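Local atomic coordinates of conserved exported protein (Bacteroides fragilis, PDB entry 3CLW), a protein that is of unknown function but, from its family, may be a glycoside hydrolase that cleaves O-glycosidic bonds. Residues 39-51 with 111-123. Residues are numbered along the deposited sequence; the frame is centred on the assembly and turned at random.
Sequences QEKKEKIADLLFK and QWFMKAARERGMN
Arg-120 reaches across to helix 39-50 and lays one guanidinium face over the methyl of Ala-46. Its edge is gripped by three groups. Arg-120 NE makes a salt bridge to Asp-47 OD1 (2.6 Å), on the anti side but tilted out of the carboxylate plane. Arg-120 NH2 makes a salt bridge to Glu-43 OE1 (3.2 Å), meeting it from above the carboxylate plane. Arg-120 NH1 turns back to Ala-116 O (2.9 Å) in the preceding helix. These bonds probably fix the rotation of the flat group.

At the other end, Trp-112 sits as a knob among Gln-39, Lys-42, Glu-43 and Ala-46. Its CG is anti to the backbone N (chi1 -175°), which lays the indole against Lys-42 and Ala-46. The Lys-42 chain bends over one face, with NZ 3.9 Å from the centroid of the Trp-112 five-membered ring, a cation-pi contact; NZ also hydrogen-bonds to Gly-34 O. Ala-116 CB backs the opposite face.

Ala-117 CB makes a CH-pi contact 3.6 Å from the Phe-50 ring centroid. Ile-45 CG2 meets the edge of Phe-113.

Beyond Arg-120, Gly-121 closes a Schellman motif, and the chain runs on into strand 125-128, consistent with the outer helical layer of a family 30 TIM barrel.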
loop_
_atom_site.group_PDB
_atom_site.type_symbol
_atom_site.label_atom_id
_atom_site.label_comp_id
_atom_site.label_asym_id
_atom_site.label_seq_id
_atom_site.Cartn_x
_atom_site.Cartn_y
_atom_site.Cartn_z
ATOM N N GLN A 39 9.391 -21.741 12.160
ATOM C CA GLN A 39 8.947 -20.761 13.141
ATOM C C GLN A 39 9.847 -19.542 13.176
ATOM O O GLN A 39 9.365 -18.398 13.111
ATOM C CB GLN A 39 8.890 -21.408 14.535
ATOM C CG GLN A 39 8.178 -20.601 15.613
ATOM C CD GLN A 39 6.670 -20.537 15.418
ATOM O OE1 GLN A 39 6.060 -21.467 14.884
ATOM N NE2 GLN A 39 6.056 -19.432 15.853
ATOM N N GLU A 40 11.148 -19.775 13.265
ATOM C CA GLU A 40 12.078 -18.668 13.442
ATOM C C GLU A 40 12.109 -17.759 12.247
ATOM O O GLU A 40 12.336 -16.576 12.409
ATOM C CB GLU A 40 13.490 -19.155 13.726
ATOM C CG GLU A 40 13.730 -19.400 15.203
ATOM C CD GLU A 40 15.220 -19.637 15.540
ATOM O OE1 GLU A 40 15.508 -20.662 16.212
ATOM O OE2 GLU A 40 16.094 -18.815 15.122
ATOM N N LYS A 41 11.918 -18.322 11.057
ATOM C CA LYS A 41 11.881 -17.531 9.829
ATOM C C LYS A 41 10.575 -16.697 9.688
ATOM O O LYS A 41 10.627 -15.519 9.403
ATOM C CB LYS A 41 12.104 -18.445 8.612
ATOM C CG LYS A 41 13.472 -19.148 8.651
ATOM C CD LYS A 41 13.828 -19.741 7.306
ATOM C CE LYS A 41 15.202 -20.442 7.363
ATOM N NZ LYS A 41 15.353 -21.300 6.189
ATOM N N LYS A 42 9.428 -17.347 9.876
ATOM C CA LYS A 42 8.112 -16.696 10.078
ATOM C C LYS A 42 8.200 -15.462 11.004
ATOM O O LYS A 42 7.715 -14.343 10.668
ATOM C CB LYS A 42 7.181 -17.710 10.760
ATOM C CG LYS A 42 6.274 -18.416 9.844
ATOM C CD LYS A 42 5.820 -19.741 10.366
ATOM C CE LYS A 42 4.941 -19.728 11.573
ATOM N NZ LYS A 42 3.992 -20.882 11.483
ATOM N N GLU A 43 8.801 -15.689 12.179
ATOM C CA GLU A 43 8.905 -14.663 13.218
ATOM C C GLU A 43 9.771 -13.517 12.782
ATOM O O GLU A 43 9.439 -12.356 13.024
ATOM C CB GLU A 43 9.447 -15.252 14.508
ATOM C CG GLU A 43 8.712 -16.493 14.861
ATOM C CD GLU A 43 7.848 -16.374 16.070
ATOM O OE1 GLU A 43 6.969 -15.477 16.114
ATOM O OE2 GLU A 43 8.066 -17.204 16.993
ATOM N N LYS A 44 10.890 -13.856 12.160
ATOM C CA LYS A 44 11.795 -12.871 11.596
ATOM C C LYS A 44 11.111 -11.974 10.540
ATOM O O LYS A 44 11.295 -10.766 10.551
ATOM C CB LYS A 44 13.025 -13.572 11.016
ATOM C CG LYS A 44 13.959 -12.693 10.161
ATOM C CD LYS A 44 14.688 -11.629 10.982
ATOM C CE LYS A 44 16.175 -11.525 10.518
ATOM N NZ LYS A 44 17.078 -10.892 11.554
ATOM N N ILE A 45 10.372 -12.582 9.615
ATOM C CA ILE A 45 9.585 -11.811 8.618
ATOM C C ILE A 45 8.615 -10.879 9.367
ATOM O O ILE A 45 8.634 -9.680 9.155
ATOM C CB ILE A 45 8.843 -12.748 7.633
ATOM C CG1 ILE A 45 9.848 -13.469 6.724
ATOM C CG2 ILE A 45 7.789 -11.983 6.796
ATOM C CD1 ILE A 45 9.244 -14.610 5.880
ATOM N N ALA A 46 7.840 -11.435 10.293
ATOM C CA ALA A 46 6.924 -10.636 11.104
ATOM C C ALA A 46 7.595 -9.448 11.834
ATOM O O ALA A 46 7.021 -8.342 11.897
ATOM C CB ALA A 46 6.184 -11.518 12.089
ATOM N N ASP A 47 8.797 -9.671 12.375
ATOM C CA ASP A 47 9.558 -8.582 12.949
ATOM C C ASP A 47 9.910 -7.494 11.902
ATOM O O ASP A 47 9.733 -6.318 12.182
ATOM C CB ASP A 47 10.839 -9.067 13.669
ATOM C CG ASP A 47 10.558 -9.925 14.921
ATOM O OD1 ASP A 47 9.425 -9.922 15.498
ATOM O OD2 ASP A 47 11.511 -10.621 15.335
ATOM N N LEU A 48 10.424 -7.883 10.732
ATOM C CA LEU A 48 10.792 -6.907 9.664
ATOM C C LEU A 48 9.595 -6.062 9.218
ATOM O O LEU A 48 9.758 -4.912 8.834
ATOM C CB LEU A 48 11.419 -7.602 8.435
ATOM C CG LEU A 48 12.844 -8.207 8.626
ATOM C CD1 LEU A 48 13.130 -9.328 7.621
ATOM C CD2 LEU A 48 13.927 -7.144 8.585
ATOM N N LEU A 49 8.397 -6.637 9.335
ATOM C CA LEU A 49 7.166 -6.002 8.836
ATOM C C LEU A 49 6.528 -5.070 9.860
ATOM O O LEU A 49 6.142 -3.971 9.514
ATOM C CB LEU A 49 6.168 -7.081 8.431
ATOM C CG LEU A 49 6.515 -7.977 7.250
ATOM C CD1 LEU A 49 5.405 -8.975 6.907
ATOM C CD2 LEU A 49 6.794 -7.135 6.060
ATOM N N PHE A 50 6.463 -5.512 11.125
ATOM C CA PHE A 50 5.540 -4.943 12.114
ATOM C C PHE A 50 6.156 -4.351 13.376
ATOM O O PHE A 50 5.535 -3.488 14.001
ATOM C CB PHE A 50 4.515 -5.999 12.547
ATOM C CG PHE A 50 3.787 -6.620 11.409
ATOM C CD1 PHE A 50 3.085 -5.811 10.483
ATOM C CD2 PHE A 50 3.794 -8.007 11.240
ATOM C CE1 PHE A 50 2.417 -6.380 9.405
ATOM C CE2 PHE A 50 3.114 -8.600 10.170
ATOM C CZ PHE A 50 2.416 -7.776 9.246
ATOM N N LYS A 51 7.345 -4.822 13.754
ATOM C CA LYS A 51 7.843 -4.583 15.103
ATOM C C LYS A 51 8.543 -3.234 15.167
ATOM O O LYS A 51 9.519 -3.005 14.478
ATOM C CB LYS A 51 8.771 -5.731 15.555
ATOM C CG LYS A 51 9.129 -5.712 17.037
ATOM C CD LYS A 51 9.912 -6.952 17.400
ATOM C CE LYS A 51 10.216 -7.040 18.884
ATOM N NZ LYS A 51 10.951 -8.320 19.170
ATOM N N GLN A 111 -3.956 -16.104 8.652
ATOM C CA GLN A 111 -4.373 -15.838 10.029
ATOM C C GLN A 111 -3.191 -15.841 10.981
ATOM O O GLN A 111 -3.172 -15.070 11.922
ATOM C CB GLN A 111 -5.441 -16.810 10.511
ATOM C CG GLN A 111 -6.774 -16.747 9.720
ATOM C CD GLN A 111 -7.796 -17.678 10.306
ATOM O OE1 GLN A 111 -8.061 -17.643 11.498
ATOM N NE2 GLN A 111 -8.353 -18.534 9.492
ATOM N N TRP A 112 -2.196 -16.693 10.731
ATOM C CA TRP A 112 -0.944 -16.651 11.493
ATOM C C TRP A 112 -0.322 -15.241 11.422
ATOM O O TRP A 112 0.089 -14.712 12.429
ATOM C CB TRP A 112 0.086 -17.729 11.023
ATOM C CG TRP A 112 1.269 -17.702 11.916
ATOM C CD1 TRP A 112 1.421 -18.388 13.107
ATOM C CD2 TRP A 112 2.434 -16.883 11.774
ATOM N NE1 TRP A 112 2.619 -18.047 13.697
ATOM C CE2 TRP A 112 3.259 -17.128 12.902
ATOM C CE3 TRP A 112 2.864 -15.961 10.805
ATOM C CZ2 TRP A 112 4.502 -16.497 13.075
ATOM C CZ3 TRP A 112 4.095 -15.358 10.969
ATOM C CH2 TRP A 112 4.886 -15.606 12.120
ATOM N N PHE A 113 -0.209 -14.686 10.215
ATOM C CA PHE A 113 0.307 -13.322 10.007
ATOM C C PHE A 113 -0.473 -12.239 10.743
ATOM O O PHE A 113 0.119 -11.333 11.331
ATOM C CB PHE A 113 0.443 -12.978 8.519
ATOM C CG PHE A 113 1.750 -13.339 7.974
ATOM C CD1 PHE A 113 1.965 -14.606 7.426
ATOM C CD2 PHE A 113 2.802 -12.457 8.079
ATOM C CE1 PHE A 113 3.215 -14.976 6.984
ATOM C CE2 PHE A 113 4.048 -12.808 7.628
ATOM C CZ PHE A 113 4.259 -14.076 7.080
ATOM N N MET A 114 -1.799 -12.336 10.729
ATOM C CA MET A 114 -2.640 -11.433 11.570
ATOM C C MET A 114 -2.235 -11.523 13.035
ATOM O O MET A 114 -2.014 -10.504 13.686
ATOM C CB MET A 114 -4.131 -11.725 11.381
ATOM C CG MET A 114 -4.652 -11.475 9.937
ATOM S SD MET A 114 -6.396 -11.903 9.652
ATOM C CE MET A 114 -7.178 -10.674 10.686
ATOM N N LYS A 115 -2.143 -12.744 13.555
ATOM C CA LYS A 115 -1.771 -12.961 14.943
ATOM C C LYS A 115 -0.368 -12.431 15.267
ATOM O O LYS A 115 -0.167 -11.831 16.298
ATOM C CB LYS A 115 -1.943 -14.433 15.369
ATOM N N ALA A 116 0.573 -12.609 14.350
ATOM C CA ALA A 116 1.957 -12.148 14.527
ATOM C C ALA A 116 2.063 -10.629 14.540
ATOM O O ALA A 116 2.858 -10.068 15.299
ATOM C CB ALA A 116 2.843 -12.708 13.439
ATOM N N ALA A 117 1.311 -9.983 13.660
ATOM C CA ALA A 117 1.190 -8.525 13.634
ATOM C C ALA A 117 0.649 -7.991 14.959
ATOM O O ALA A 117 1.252 -7.106 15.565
ATOM C CB ALA A 117 0.281 -8.083 12.468
ATOM N N ARG A 118 -0.488 -8.528 15.411
ATOM C CA ARG A 118 -1.115 -8.037 16.645
ATOM C C ARG A 118 -0.137 -8.195 17.817
ATOM O O ARG A 118 0.043 -7.278 18.610
ATOM C CB ARG A 118 -2.438 -8.757 16.912
ATOM C CG ARG A 118 -3.196 -8.245 18.156
ATOM C CD ARG A 118 -4.554 -8.938 18.319
ATOM N NE ARG A 118 -4.418 -10.394 18.364
ATOM C CZ ARG A 118 -5.445 -11.240 18.388
ATOM N NH1 ARG A 118 -6.687 -10.774 18.341
ATOM N NH2 ARG A 118 -5.229 -12.557 18.425
ATOM N N GLU A 119 0.529 -9.353 17.870
ATOM C CA GLU A 119 1.548 -9.670 18.887
ATOM C C GLU A 119 2.639 -8.616 18.962
ATOM O O GLU A 119 3.201 -8.371 20.034
ATOM C CB GLU A 119 2.190 -11.014 18.537
ATOM C CG GLU A 119 2.396 -11.927 19.693
ATOM C CD GLU A 119 3.023 -13.255 19.255
ATOM O OE1 GLU A 119 2.259 -14.226 18.958
ATOM O OE2 GLU A 119 4.283 -13.309 19.185
ATOM N N ARG A 120 2.943 -8.010 17.812
ATOM C CA ARG A 120 3.937 -6.962 17.718
ATOM C C ARG A 120 3.341 -5.550 17.793
ATOM O O ARG A 120 4.015 -4.557 17.473
ATOM C CB ARG A 120 4.756 -7.163 16.453
ATOM C CG ARG A 120 5.671 -8.367 16.570
ATOM C CD ARG A 120 5.947 -8.989 15.243
ATOM N NE ARG A 120 6.866 -10.115 15.365
ATOM C CZ ARG A 120 6.515 -11.351 15.704
ATOM N NH1 ARG A 120 5.238 -11.629 15.955
ATOM N NH2 ARG A 120 7.453 -12.312 15.774
ATOM N N GLY A 121 2.087 -5.460 18.235
ATOM C CA GLY A 121 1.486 -4.154 18.538
ATOM C C GLY A 121 0.856 -3.465 17.328
ATOM O O GLY A 121 0.602 -2.268 17.363
ATOM N N MET A 122 0.594 -4.227 16.266
ATOM C CA MET A 122 -0.032 -3.681 15.072
ATOM C C MET A 122 -1.386 -4.392 14.931
ATOM O O MET A 122 -1.444 -5.573 14.550
ATOM C CB MET A 122 0.863 -3.921 13.842
ATOM C CG MET A 122 0.571 -3.060 12.601
ATOM S SD MET A 122 -1.091 -2.992 11.895
ATOM C CE MET A 122 -1.182 -4.597 11.193
ATOM N N ASN A 123 -2.466 -3.681 15.259
ATOM C CA ASN A 123 -3.797 -4.267 15.166
ATOM C C ASN A 123 -4.702 -3.335 14.336
ATOM O O ASN A 123 -5.594 -2.642 14.857
ATOM C CB ASN A 123 -4.344 -4.591 16.572
ATOM C CG ASN A 123 -5.546 -5.527 16.537
ATOM O OD1 ASN A 123 -6.038 -5.890 15.461
ATOM N ND2 ASN A 123 -6.038 -5.918 17.725
#